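Local coordinates for alpha-ketoglutarate-dependent 2,4-dichlorophenoxyacetate dioxygenase (Bradyrhizobium diazoefficiens, PDB 5BKE), which probably catalyses the 2-oxoglutarate-dependent oxidative breakdown of aryloxyalkanoate herbicides at a metal centre, at residues 57-62 against 280-285; 149-154 against 160-165; 208-213 against 236-241. All blocks are in the same frame, centred on the assembly; numbering follows the deposited sequence.

Contact 1: 57-62 against 280-285; sequences AFALNF and ATVAGT
Ala280 and Ala59 meet methyl to methyl, CB to CB at 3.9 Å, where helix 52-59 lies against strand 276-281 of the main sheet in the cupin-type core. Neither residue reaches beyond CB, so the two backbones can come near one another; the Ala280 side chain lies about 10 Å from that of the manganese ligand Asp117. Thr281 turns the other way, and its OG1 is hydrogen-bonded to Asn86 and Arg279, the latter part of the N-oxalylglycine pocket. Val282 points back to the first segment and straddles the chain between Ala59 and Phe62 with its two branches. With CG1 anti to the backbone N (chi1 -179°), CG1 reaches the backbone of Phe62, 3.4 Å from Phe62 O, while CG2 settles beside Ala59, 3.4 Å from Ala59 O and 4.0 Å from Ala59 CB. An alanine in place of Val282 is likely to open a gap beside Ala59 O and Phe62 O, since the two methyls laid against them would be gone. No hydrogen bond joins the two segments: Ala59 O accepts from Phe62 N at 3.1 Å, and Phe62 O is bonded to Lys126 NZ. Strand and helix are thus held by small apolar groups packed against each other and against carbonyls whose polar needs are met by Phe62 N and Lys126.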
ATOM      1  N   ALA C  57     -23.890 -17.042 -43.028  1.00 21.71           N
ATOM      2  CA  ALA C  57     -23.691 -18.304 -42.307  1.00 21.79           C
ATOM      3  C   ALA C  57     -22.712 -18.152 -41.124  1.00 21.69           C
ATOM      4  O   ALA C  57     -22.934 -18.728 -40.048  1.00 21.49           O
ATOM      5  CB  ALA C  57     -23.240 -19.417 -43.252  1.00 20.82           C
ATOM      6  N   PHE C  58     -21.649 -17.367 -41.334  1.00 21.97           N
ATOM      7  CA  PHE C  58     -20.693 -17.046 -40.282  1.00 20.68           C
ATOM      8  C   PHE C  58     -21.408 -16.288 -39.164  1.00 20.46           C
ATOM      9  O   PHE C  58     -21.315 -16.677 -38.006  1.00 21.47           O
ATOM     10  CB  PHE C  58     -19.487 -16.251 -40.838  1.00 21.32           C
ATOM     11  CG  PHE C  58     -18.518 -15.745 -39.765  1.00 21.33           C
ATOM     12  CD1 PHE C  58     -17.966 -16.607 -38.807  1.00 20.77           C
ATOM     13  CD2 PHE C  58     -18.137 -14.408 -39.737  1.00 22.02           C
ATOM     14  CE1 PHE C  58     -17.085 -16.126 -37.832  1.00 20.66           C
ATOM     15  CE2 PHE C  58     -17.250 -13.924 -38.768  1.00 21.41           C
ATOM     16  CZ  PHE C  58     -16.725 -14.787 -37.818  1.00 20.02           C
ATOM     17  N   ALA C  59     -22.138 -15.235 -39.527  1.00 20.21           N
ATOM     18  CA  ALA C  59     -22.888 -14.416 -38.568  1.00 19.98           C
ATOM     19  C   ALA C  59     -23.904 -15.211 -37.754  1.00 19.91           C
ATOM     20  O   ALA C  59     -24.107 -14.922 -36.579  1.00 20.76           O
ATOM     21  CB  ALA C  59     -23.569 -13.256 -39.275  1.00 19.29           C
ATOM     22  N   LEU C  60     -24.519 -16.220 -38.368  1.00 19.64           N
ATOM     23  CA  LEU C  60     -25.587 -17.002 -37.710  1.00 19.66           C
ATOM     24  C   LEU C  60     -25.145 -17.936 -36.571  1.00 19.33           C
ATOM     25  O   LEU C  60     -25.990 -18.389 -35.791  1.00 18.55           O
ATOM     26  CB  LEU C  60     -26.468 -17.740 -38.741  1.00 19.92           C
ATOM     27  CG  LEU C  60     -27.429 -16.853 -39.549  1.00 20.26           C
ATOM     28  CD1 LEU C  60     -28.022 -17.621 -40.734  1.00 20.35           C
ATOM     29  CD2 LEU C  60     -28.532 -16.226 -38.686  1.00 20.17           C
ATOM     30  N   ASN C  61     -23.829 -18.191 -36.463  1.00 19.50           N
ATOM     31  CA  ASN C  61     -23.215 -18.818 -35.267  1.00 19.08           C
ATOM     32  C   ASN C  61     -23.561 -18.079 -33.971  1.00 18.98           C
ATOM     33  O   ASN C  61     -23.616 -18.693 -32.895  1.00 19.95           O
ATOM     34  CB  ASN C  61     -21.683 -18.825 -35.387  1.00 19.14           C
ATOM     35  CG  ASN C  61     -21.176 -19.858 -36.373  1.00 19.33           C
ATOM     36  OD1 ASN C  61     -21.104 -21.050 -36.060  1.00 18.97           O
ATOM     37  ND2 ASN C  61     -20.825 -19.407 -37.573  1.00 18.55           N
ATOM     38  N   PHE C  62     -23.807 -16.776 -34.105  1.00 18.43           N
ATOM     39  CA  PHE C  62     -23.883 -15.829 -32.997  1.00 19.00           C
ATOM     40  C   PHE C  62     -25.299 -15.330 -32.695  1.00 19.49           C
ATOM     41  O   PHE C  62     -25.485 -14.443 -31.857  1.00 19.64           O
ATOM     42  CB  PHE C  62     -22.925 -14.655 -33.280  1.00 18.43           C
ATOM     43  CG  PHE C  62     -21.553 -15.098 -33.720  1.00 18.46           C
ATOM     44  CD1 PHE C  62     -20.751 -15.882 -32.881  1.00 18.18           C
ATOM     45  CD2 PHE C  62     -21.064 -14.753 -34.986  1.00 18.84           C
ATOM     46  CE1 PHE C  62     -19.492 -16.305 -33.288  1.00 18.54           C
ATOM     47  CE2 PHE C  62     -19.800 -15.176 -35.399  1.00 18.63           C
ATOM     48  CZ  PHE C  62     -19.018 -15.950 -34.549  1.00 18.76           C
ATOM     49  N   ALA C 280     -23.661  -8.139 -42.587  1.00 23.16           N
ATOM     50  CA  ALA C 280     -24.608  -9.044 -41.930  1.00 22.95           C
ATOM     51  C   ALA C 280     -24.866  -8.519 -40.520  1.00 23.41           C
ATOM     52  O   ALA C 280     -23.935  -8.049 -39.839  1.00 23.98           O
ATOM     53  CB  ALA C 280     -24.080 -10.467 -41.892  1.00 21.69           C
ATOM     54  N   THR C 281     -26.123  -8.583 -40.092  1.00 22.75           N
ATOM     55  CA  THR C 281     -26.514  -8.093 -38.763  1.00 22.22           C
ATOM     56  C   THR C 281     -27.193  -9.183 -37.937  1.00 21.24           C
ATOM     57  O   THR C 281     -28.152  -9.817 -38.390  1.00 20.78           O
ATOM     58  CB  THR C 281     -27.394  -6.832 -38.847  1.00 21.72           C
ATOM     59  OG1 THR C 281     -26.848  -5.947 -39.829  1.00 22.72           O
ATOM     60  CG2 THR C 281     -27.411  -6.102 -37.514  1.00 21.32           C
ATOM     61  N   VAL C 282     -26.662  -9.398 -36.738  1.00 20.57           N
ATOM     62  CA  VAL C 282     -27.216 -10.361 -35.795  1.00 20.27           C
ATOM     63  C   VAL C 282     -28.126  -9.600 -34.848  1.00 21.10           C
ATOM     64  O   VAL C 282     -27.687  -8.631 -34.209  1.00 21.35           O
ATOM     65  CB  VAL C 282     -26.118 -11.081 -34.991  1.00 20.13           C
ATOM     66  CG1 VAL C 282     -26.722 -12.107 -34.030  1.00 18.68           C
ATOM     67  CG2 VAL C 282     -25.120 -11.745 -35.926  1.00 19.80           C
ATOM     68  N   ALA C 283     -29.385 -10.039 -34.768  1.00 20.97           N
ATOM     69  CA  ALA C 283     -30.397  -9.416 -33.907  1.00 21.90           C
ATOM     70  C   ALA C 283     -29.953  -9.411 -32.455  1.00 21.95           C
ATOM     71  O   ALA C 283     -29.282 -10.337 -32.013  1.00 22.05           O
ATOM     72  CB  ALA C 283     -31.730 -10.155 -34.036  1.00 20.01           C
ATOM     73  N   GLY C 284     -30.345  -8.375 -31.721  1.00 24.37           N
ATOM     74  CA  GLY C 284     -30.182  -8.343 -30.260  1.00 28.37           C
ATOM     75  C   GLY C 284     -31.129  -9.295 -29.538  1.00 31.93           C
ATOM     76  O   GLY C 284     -32.153  -9.689 -30.088  1.00 29.77           O
ATOM     77  N   THR C 285     -30.777  -9.652 -28.301  1.00 38.22           N
ATOM     78  CA  THR C 285     -31.572 -10.575 -27.470  1.00 44.49           C
ATOM     79  C   THR C 285     -32.549  -9.826 -26.554  1.00 49.18           C
ATOM     80  O   THR C 285     -33.738 -10.177 -26.468  1.00 48.57           O
ATOM     81  CB  THR C 285     -30.678 -11.464 -26.580  1.00 45.95           C
ATOM     82  OG1 THR C 285     -29.475 -11.817 -27.281  1.00 49.49           O
ATOM     83  CG2 THR C 285     -31.427 -12.731 -26.148  1.00 48.77           C
TER

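Contact 2: 149-154 against 160-165; sequences AAYDAL and AEIEDL
Ile162 puts its CD1 methyl against Leu154 and Tyr151, joining helix 156-162 to helix 147-152 and the loop that follows it. Its CG1 sits in the crowded position between backbone N and carbonyl carbon (chi1 67°), and beyond it the chain is extended, so that CD1 reaches 3.7 Å from Leu154 CD1. The same methyl lies obliquely to the tyrosine ring, 4.2 Å from Tyr151 CE1. Tyr151 carries its ring anti to the backbone N (chi1 -180°), which takes the phenol across to Ile162, past it in the opposite sense, and on toward Glu163. The bent chain of Glu163 brings its carboxylate round with its plane 87° from that of the ring, yet Tyr151 OH and Glu163 OE1 remain 3.9 Å apart and do not bond directly. A water fills the step: it accepts from Tyr151 OH at 2.6 Å, lying in the ring plane, and donates to Glu163 OE1 at 2.6 Å. The same OE1 forms a salt bridge with Lys208. The connection between these two successive helices is therefore apolar at Ile162 and water-mediated at its polar margin, where the lysine probably balances the carboxylate charge and helps keep OE1 placed for the water.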
ATOM      1  N   ALA C 149     -14.165   1.703 -22.140  1.00 22.50           N
ATOM      2  CA  ALA C 149     -13.023   2.575 -21.838  1.00 23.33           C
ATOM      3  C   ALA C 149     -13.464   4.026 -21.642  1.00 23.57           C
ATOM      4  O   ALA C 149     -13.081   4.657 -20.654  1.00 24.95           O
ATOM      5  CB  ALA C 149     -11.977   2.478 -22.935  1.00 22.96           C
ATOM      6  N   ALA C 150     -14.295   4.531 -22.560  1.00 23.01           N
ATOM      7  CA  ALA C 150     -14.860   5.878 -22.458  1.00 23.52           C
ATOM      8  C   ALA C 150     -15.637   6.058 -21.156  1.00 23.79           C
ATOM      9  O   ALA C 150     -15.393   7.027 -20.440  1.00 24.49           O
ATOM     10  CB  ALA C 150     -15.738   6.204 -23.660  1.00 22.70           C
ATOM     11  N   TYR C 151     -16.540   5.119 -20.841  1.00 24.80           N
ATOM     12  CA  TYR C 151     -17.272   5.155 -19.561  1.00 25.18           C
ATOM     13  C   TYR C 151     -16.332   5.203 -18.332  1.00 25.94           C
ATOM     14  O   TYR C 151     -16.518   6.036 -17.447  1.00 26.49           O
ATOM     15  CB  TYR C 151     -18.277   3.997 -19.417  1.00 24.15           C
ATOM     16  CG  TYR C 151     -19.019   4.059 -18.099  1.00 24.46           C
ATOM     17  CD1 TYR C 151     -20.188   4.819 -17.970  1.00 25.00           C
ATOM     18  CD2 TYR C 151     -18.526   3.393 -16.960  1.00 24.75           C
ATOM     19  CE1 TYR C 151     -20.857   4.901 -16.753  1.00 25.41           C
ATOM     20  CE2 TYR C 151     -19.186   3.473 -15.736  1.00 25.05           C
ATOM     21  CZ  TYR C 151     -20.348   4.225 -15.641  1.00 25.53           C
ATOM     22  OH  TYR C 151     -21.008   4.303 -14.442  1.00 25.99           O
ATOM     23  N   ASP C 152     -15.342   4.317 -18.298  1.00 25.42           N
ATOM     24  CA  ASP C 152     -14.451   4.180 -17.146  1.00 26.96           C
ATOM     25  C   ASP C 152     -13.687   5.455 -16.797  1.00 27.46           C
ATOM     26  O   ASP C 152     -13.436   5.718 -15.621  1.00 26.92           O
ATOM     27  CB  ASP C 152     -13.472   3.029 -17.356  1.00 26.53           C
ATOM     28  CG  ASP C 152     -14.149   1.673 -17.328  1.00 27.27           C
ATOM     29  OD1 ASP C 152     -15.247   1.529 -16.729  1.00 26.44           O
ATOM     30  OD2 ASP C 152     -13.563   0.739 -17.911  1.00 29.23           O
ATOM     31  N   ALA C 153     -13.353   6.227 -17.832  1.00 28.38           N
ATOM     32  CA  ALA C 153     -12.549   7.442 -17.743  1.00 29.27           C
ATOM     33  C   ALA C 153     -13.320   8.650 -17.225  1.00 30.87           C
ATOM     34  O   ALA C 153     -12.727   9.697 -16.976  1.00 31.06           O
ATOM     35  CB  ALA C 153     -11.930   7.757 -19.100  1.00 27.86           C
ATOM     36  N   LEU C 154     -14.636   8.520 -17.086  1.00 32.59           N
ATOM     37  CA  LEU C 154     -15.461   9.609 -16.558  1.00 35.01           C
ATOM     38  C   LEU C 154     -15.243   9.739 -15.047  1.00 38.53           C
ATOM     39  O   LEU C 154     -14.843   8.773 -14.391  1.00 37.41           O
ATOM     40  CB  LEU C 154     -16.949   9.378 -16.875  1.00 32.48           C
ATOM     41  CG  LEU C 154     -17.480   9.385 -18.317  1.00 31.65           C
ATOM     42  CD1 LEU C 154     -18.915   8.872 -18.346  1.00 30.06           C
ATOM     43  CD2 LEU C 154     -17.404  10.766 -18.970  1.00 32.38           C
ATOM     44  N   ALA C 160     -22.462   9.384 -11.712  1.00 34.98           N
ATOM     45  CA  ALA C 160     -23.652   9.461 -10.859  1.00 34.69           C
ATOM     46  C   ALA C 160     -24.795  10.226 -11.542  1.00 33.24           C
ATOM     47  O   ALA C 160     -25.956   9.859 -11.378  1.00 32.88           O
ATOM     48  CB  ALA C 160     -23.314  10.076  -9.502  1.00 34.15           C
ATOM     49  N   GLU C 161     -24.447  11.275 -12.298  1.00 32.29           N
ATOM     50  CA  GLU C 161     -25.408  12.088 -13.053  1.00 33.42           C
ATOM     51  C   GLU C 161     -26.105  11.269 -14.154  1.00 32.26           C
ATOM     52  O   GLU C 161     -27.332  11.315 -14.283  1.00 32.46           O
ATOM     53  CB  GLU C 161     -24.720  13.338 -13.643  1.00 35.55           C
ATOM     54  CG  GLU C 161     -25.579  14.194 -14.587  1.00 38.48           C
ATOM     55  CD  GLU C 161     -24.802  15.267 -15.358  1.00 41.79           C
ATOM     56  OE1 GLU C 161     -23.546  15.207 -15.440  1.00 42.33           O
ATOM     57  OE2 GLU C 161     -25.462  16.184 -15.900  1.00 44.61           O
ATOM     58  N   ILE C 162     -25.320  10.508 -14.916  1.00 29.87           N
ATOM     59  CA  ILE C 162     -25.822   9.810 -16.107  1.00 29.89           C
ATOM     60  C   ILE C 162     -26.470   8.433 -15.865  1.00 30.18           C
ATOM     61  O   ILE C 162     -27.180   7.926 -16.734  1.00 29.94           O
ATOM     62  CB  ILE C 162     -24.736   9.727 -17.222  1.00 29.36           C
ATOM     63  CG1 ILE C 162     -23.560   8.829 -16.798  1.00 28.35           C
ATOM     64  CG2 ILE C 162     -24.290  11.135 -17.642  1.00 27.87           C
ATOM     65  CD1 ILE C 162     -22.571   8.525 -17.902  1.00 27.38           C
ATOM     66  N   GLU C 163     -26.250   7.856 -14.679  1.00 30.96           N
ATOM     67  CA  GLU C 163     -26.593   6.452 -14.386  1.00 31.02           C
ATOM     68  C   GLU C 163     -27.986   5.993 -14.852  1.00 29.61           C
ATOM     69  O   GLU C 163     -28.107   4.941 -15.485  1.00 28.08           O
ATOM     70  CB  GLU C 163     -26.350   6.129 -12.893  1.00 31.83           C
ATOM     71  CG  GLU C 163     -26.713   4.711 -12.423  1.00 32.73           C
ATOM     72  CD  GLU C 163     -25.879   3.595 -13.057  1.00 35.77           C
ATOM     73  OE1 GLU C 163     -24.661   3.774 -13.276  1.00 35.61           O
ATOM     74  OE2 GLU C 163     -26.444   2.507 -13.330  1.00 38.05           O
ATOM     75  N   ASP C 164     -29.015   6.787 -14.558  1.00 30.55           N
ATOM     76  CA  ASP C 164     -30.406   6.389 -14.834  1.00 31.05           C
ATOM     77  C   ASP C 164     -31.045   7.134 -16.006  1.00 30.61           C
ATOM     78  O   ASP C 164     -32.235   6.960 -16.277  1.00 31.02           O
ATOM     79  CB  ASP C 164     -31.270   6.522 -13.571  1.00 34.06           C
ATOM     80  CG  ASP C 164     -30.805   5.604 -12.444  1.00 37.16           C
ATOM     81  OD1 ASP C 164     -30.887   4.369 -12.598  1.00 38.23           O
ATOM     82  OD2 ASP C 164     -30.347   6.119 -11.404  1.00 40.84           O
ATOM     83  N   LEU C 165     -30.251   7.936 -16.712  1.00 28.64           N
ATOM     84  CA  LEU C 165     -30.755   8.698 -17.854  1.00 27.75           C
ATOM     85  C   LEU C 165     -31.173   7.822 -19.049  1.00 27.12           C
ATOM     86  O   LEU C 165     -30.571   6.773 -19.323  1.00 27.15           O
ATOM     87  CB  LEU C 165     -29.754   9.783 -18.267  1.00 27.41           C
ATOM     88  CG  LEU C 165     -29.451  10.896 -17.247  1.00 26.95           C
ATOM     89  CD1 LEU C 165     -28.496  11.922 -17.852  1.00 26.79           C
ATOM     90  CD2 LEU C 165     -30.711  11.576 -16.718  1.00 24.61           C
TER
HETATM   91  O   HOH W   1     -23.255   5.599 -14.582  1.00 34.29           O

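Contact 3: 208-213 against 236-241; sequences KSLYLS and EHATQP
Leu212 and Ala238 make the tightest meeting between strand 208-210 with its following turn and the C-terminal end of helix 224-238: Leu212 CD1 lies 3.7 Å from Ala238 CB. Both residues point at each other from their backbones, and the leucine, with CG anti to its carbonyl carbon (chi1 -59°), delivers one methyl end-on to the alanine. Leu210, at the end of strand 208-210, reaches the same methyl more loosely, its CD1 standing 4.4 Å from Ala238 CB. Leu210 CD1 also comes to the rim of the imidazole, near the ring plane and 4.4 Å from His237 CD2; contact is with the edge, not a face. Tyr211 between the leucines is the centre of an inverse gamma turn, marked by a weak bond from Leu212 N to Leu210 O, and its own ring goes elsewhere, to a cation-pi contact with Arg200. The Leu212 side chain lies about 9 Å from that of the manganese ligand His115.

His237 is the polar flank of this apolar patch. Its NE2 is hydrogen-bonded to Ala150 O, which probably sets the turn of the ring and ties the helix to helix 147-152. Its backbone carbonyl is also engaged: Gln240 NE2 comes in the carbonyl plane on a lone pair of His237 O, at 2.9 Å and nearly straight (168°), so a side chain from beyond the helix end takes up the carbonyl of the last turn. The chemistry is thus split: strand 208-210 and the turn after it are held against the helix by apolar packing, without a hydrogen bond across, while the helix's polar atoms at His237 find partners in Gln240 and Ala150.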
ATOM      1  N   LYS C 208     -19.746  -1.765 -17.698  1.00 26.38           N
ATOM      2  CA  LYS C 208     -20.624  -0.652 -18.018  1.00 26.54           C
ATOM      3  C   LYS C 208     -20.062   0.118 -19.212  1.00 25.91           C
ATOM      4  O   LYS C 208     -18.849   0.185 -19.405  1.00 25.21           O
ATOM      5  CB  LYS C 208     -20.765   0.284 -16.821  1.00 28.83           C
ATOM      6  CG  LYS C 208     -21.647  -0.232 -15.705  1.00 31.11           C
ATOM      7  CD  LYS C 208     -21.981   0.896 -14.745  1.00 33.25           C
ATOM      8  CE  LYS C 208     -23.191   0.543 -13.902  1.00 35.82           C
ATOM      9  NZ  LYS C 208     -23.372   1.496 -12.774  1.00 37.64           N
ATOM     10  N   SER C 209     -20.951   0.693 -20.017  1.00 25.44           N
ATOM     11  CA  SER C 209     -20.538   1.452 -21.196  1.00 24.68           C
ATOM     12  C   SER C 209     -21.549   2.524 -21.562  1.00 24.64           C
ATOM     13  O   SER C 209     -22.752   2.411 -21.262  1.00 25.52           O
ATOM     14  CB  SER C 209     -20.258   0.526 -22.389  1.00 24.17           C
ATOM     15  OG  SER C 209     -21.416  -0.213 -22.737  1.00 25.15           O
ATOM     16  N   LEU C 210     -21.035   3.575 -22.190  1.00 24.57           N
ATOM     17  CA  LEU C 210     -21.842   4.676 -22.692  1.00 23.65           C
ATOM     18  C   LEU C 210     -22.573   4.229 -23.953  1.00 23.56           C
ATOM     19  O   LEU C 210     -21.952   3.792 -24.915  1.00 22.96           O
ATOM     20  CB  LEU C 210     -20.952   5.893 -22.984  1.00 23.75           C
ATOM     21  CG  LEU C 210     -20.331   6.634 -21.785  1.00 24.50           C
ATOM     22  CD1 LEU C 210     -19.240   7.619 -22.217  1.00 23.98           C
ATOM     23  CD2 LEU C 210     -21.412   7.361 -21.000  1.00 23.95           C
ATOM     24  N   TYR C 211     -23.898   4.327 -23.936  1.00 23.01           N
ATOM     25  CA  TYR C 211     -24.695   3.953 -25.096  1.00 22.53           C
ATOM     26  C   TYR C 211     -24.942   5.205 -25.905  1.00 21.93           C
ATOM     27  O   TYR C 211     -26.002   5.840 -25.826  1.00 21.24           O
ATOM     28  CB  TYR C 211     -26.000   3.249 -24.699  1.00 22.62           C
ATOM     29  CG  TYR C 211     -26.724   2.563 -25.856  1.00 23.59           C
ATOM     30  CD1 TYR C 211     -26.197   2.564 -27.165  1.00 23.13           C
ATOM     31  CD2 TYR C 211     -27.930   1.896 -25.637  1.00 23.44           C
ATOM     32  CE1 TYR C 211     -26.857   1.938 -28.209  1.00 23.34           C
ATOM     33  CE2 TYR C 211     -28.595   1.261 -26.673  1.00 23.97           C
ATOM     34  CZ  TYR C 211     -28.056   1.278 -27.954  1.00 23.92           C
ATOM     35  OH  TYR C 211     -28.719   0.623 -28.966  1.00 23.90           O
ATOM     36  N   LEU C 212     -23.922   5.556 -26.674  1.00 21.03           N
ATOM     37  CA  LEU C 212     -23.952   6.758 -27.477  1.00 20.60           C
ATOM     38  C   LEU C 212     -24.254   6.400 -28.926  1.00 21.07           C
ATOM     39  O   LEU C 212     -23.978   5.275 -29.367  1.00 20.11           O
ATOM     40  CB  LEU C 212     -22.627   7.512 -27.343  1.00 19.84           C
ATOM     41  CG  LEU C 212     -22.226   7.945 -25.932  1.00 19.56           C
ATOM     42  CD1 LEU C 212     -20.871   8.639 -25.975  1.00 19.80           C
ATOM     43  CD2 LEU C 212     -23.274   8.851 -25.288  1.00 19.46           C
ATOM     44  N   SER C 213     -24.833   7.362 -29.646  1.00 21.78           N
ATOM     45  CA  SER C 213     -25.301   7.160 -31.024  1.00 23.04           C
ATOM     46  C   SER C 213     -25.857   8.443 -31.614  1.00 22.03           C
ATOM     47  O   SER C 213     -26.537   9.222 -30.919  1.00 22.17           O
ATOM     48  CB  SER C 213     -26.377   6.059 -31.084  1.00 23.90           C
ATOM     49  OG  SER C 213     -26.644   5.671 -32.421  1.00 25.39           O
ATOM     50  N   GLU C 236     -17.895  13.799 -27.430  1.00 25.65           N
ATOM     51  CA  GLU C 236     -16.549  14.345 -27.583  1.00 27.05           C
ATOM     52  C   GLU C 236     -15.542  13.576 -26.712  1.00 26.53           C
ATOM     53  O   GLU C 236     -14.448  13.254 -27.174  1.00 24.79           O
ATOM     54  CB  GLU C 236     -16.529  15.833 -27.247  1.00 28.70           C
ATOM     55  CG  GLU C 236     -15.244  16.564 -27.647  1.00 30.96           C
ATOM     56  CD  GLU C 236     -15.143  17.953 -27.032  1.00 33.06           C
ATOM     57  OE1 GLU C 236     -16.196  18.601 -26.810  1.00 34.87           O
ATOM     58  OE2 GLU C 236     -14.008  18.408 -26.771  1.00 34.65           O
ATOM     59  N   HIS C 237     -15.940  13.279 -25.472  1.00 27.33           N
ATOM     60  CA  HIS C 237     -15.127  12.510 -24.525  1.00 26.93           C
ATOM     61  C   HIS C 237     -14.813  11.107 -25.050  1.00 26.38           C
ATOM     62  O   HIS C 237     -13.668  10.651 -24.984  1.00 27.33           O
ATOM     63  CB  HIS C 237     -15.824  12.425 -23.161  1.00 28.42           C
ATOM     64  CG  HIS C 237     -15.217  11.410 -22.244  1.00 29.31           C
ATOM     65  ND1 HIS C 237     -14.062  11.649 -21.531  1.00 28.80           N
ATOM     66  CD2 HIS C 237     -15.581  10.136 -21.958  1.00 29.20           C
ATOM     67  CE1 HIS C 237     -13.746  10.571 -20.834  1.00 29.07           C
ATOM     68  NE2 HIS C 237     -14.649   9.637 -21.078  1.00 30.28           N
ATOM     69  N   ALA C 238     -15.837  10.447 -25.583  1.00 25.19           N
ATOM     70  CA  ALA C 238     -15.770   9.043 -25.982  1.00 24.07           C
ATOM     71  C   ALA C 238     -15.078   8.801 -27.308  1.00 23.29           C
ATOM     72  O   ALA C 238     -14.718   7.665 -27.607  1.00 23.41           O
ATOM     73  CB  ALA C 238     -17.173   8.453 -26.017  1.00 24.28           C
ATOM     74  N   THR C 239     -14.917   9.855 -28.105  1.00 24.01           N
ATOM     75  CA  THR C 239     -14.330   9.743 -29.455  1.00 24.73           C
ATOM     76  C   THR C 239     -12.940  10.392 -29.583  1.00 25.66           C
ATOM     77  O   THR C 239     -12.418  10.561 -30.698  1.00 25.46           O
ATOM     78  CB  THR C 239     -15.282  10.275 -30.550  1.00 23.62           C
ATOM     79  OG1 THR C 239     -15.574  11.659 -30.317  1.00 22.85           O
ATOM     80  CG2 THR C 239     -16.578   9.470 -30.556  1.00 23.20           C
ATOM     81  N   GLN C 240     -12.348  10.738 -28.437  1.00 26.07           N
ATOM     82  CA  GLN C 240     -10.936  11.126 -28.353  1.00 26.64           C
ATOM     83  C   GLN C 240     -10.056  10.003 -28.923  1.00 26.47           C
ATOM     84  O   GLN C 240     -10.405   8.823 -28.783  1.00 26.03           O
ATOM     85  CB  GLN C 240     -10.534  11.389 -26.896  1.00 28.11           C
ATOM     86  CG  GLN C 240     -11.192  12.599 -26.254  1.00 30.03           C
ATOM     87  CD  GLN C 240     -10.776  12.779 -24.808  1.00 31.49           C
ATOM     88  OE1 GLN C 240      -9.837  13.514 -24.521  1.00 35.53           O
ATOM     89  NE2 GLN C 240     -11.458  12.099 -23.892  1.00 30.86           N
ATOM     90  N   PRO C 241      -8.918  10.359 -29.564  1.00 27.01           N
ATOM     91  CA  PRO C 241      -8.017   9.376 -30.201  1.00 28.59           C
ATOM     92  C   PRO C 241      -7.623   8.172 -29.331  1.00 29.44           C
ATOM     93  O   PRO C 241      -7.456   7.075 -29.860  1.00 30.62           O
ATOM     94  CB  PRO C 241      -6.777  10.211 -30.545  1.00 28.13           C
ATOM     95  CG  PRO C 241      -7.322  11.579 -30.755  1.00 28.00           C
ATOM     96  CD  PRO C 241      -8.415  11.738 -29.738  1.00 26.59           C
TER

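In the fold
Contacts 1 and 3 are buried and lie on opposite sides of the chain's centre, their centres 24 Å apart, while contact 2 is only partly buried and farther out. Contact 1 stands alone, bringing helix 52-59 to the main sheet. Contacts 2 and 3 form one neighbourhood: their centres are 9 Å apart, and Ile162 CD1 packs 3.5 Å from Leu210 CD2, so strand 208-210 and three helices share an apolar seam. Along the chain both are nested within the loop closed by contact 1. None has a direct hydrogen bond between its segments; contacts 1 and 3 meet through apolar groups, whereas contact 2, nearer the surface, adds a bridging water.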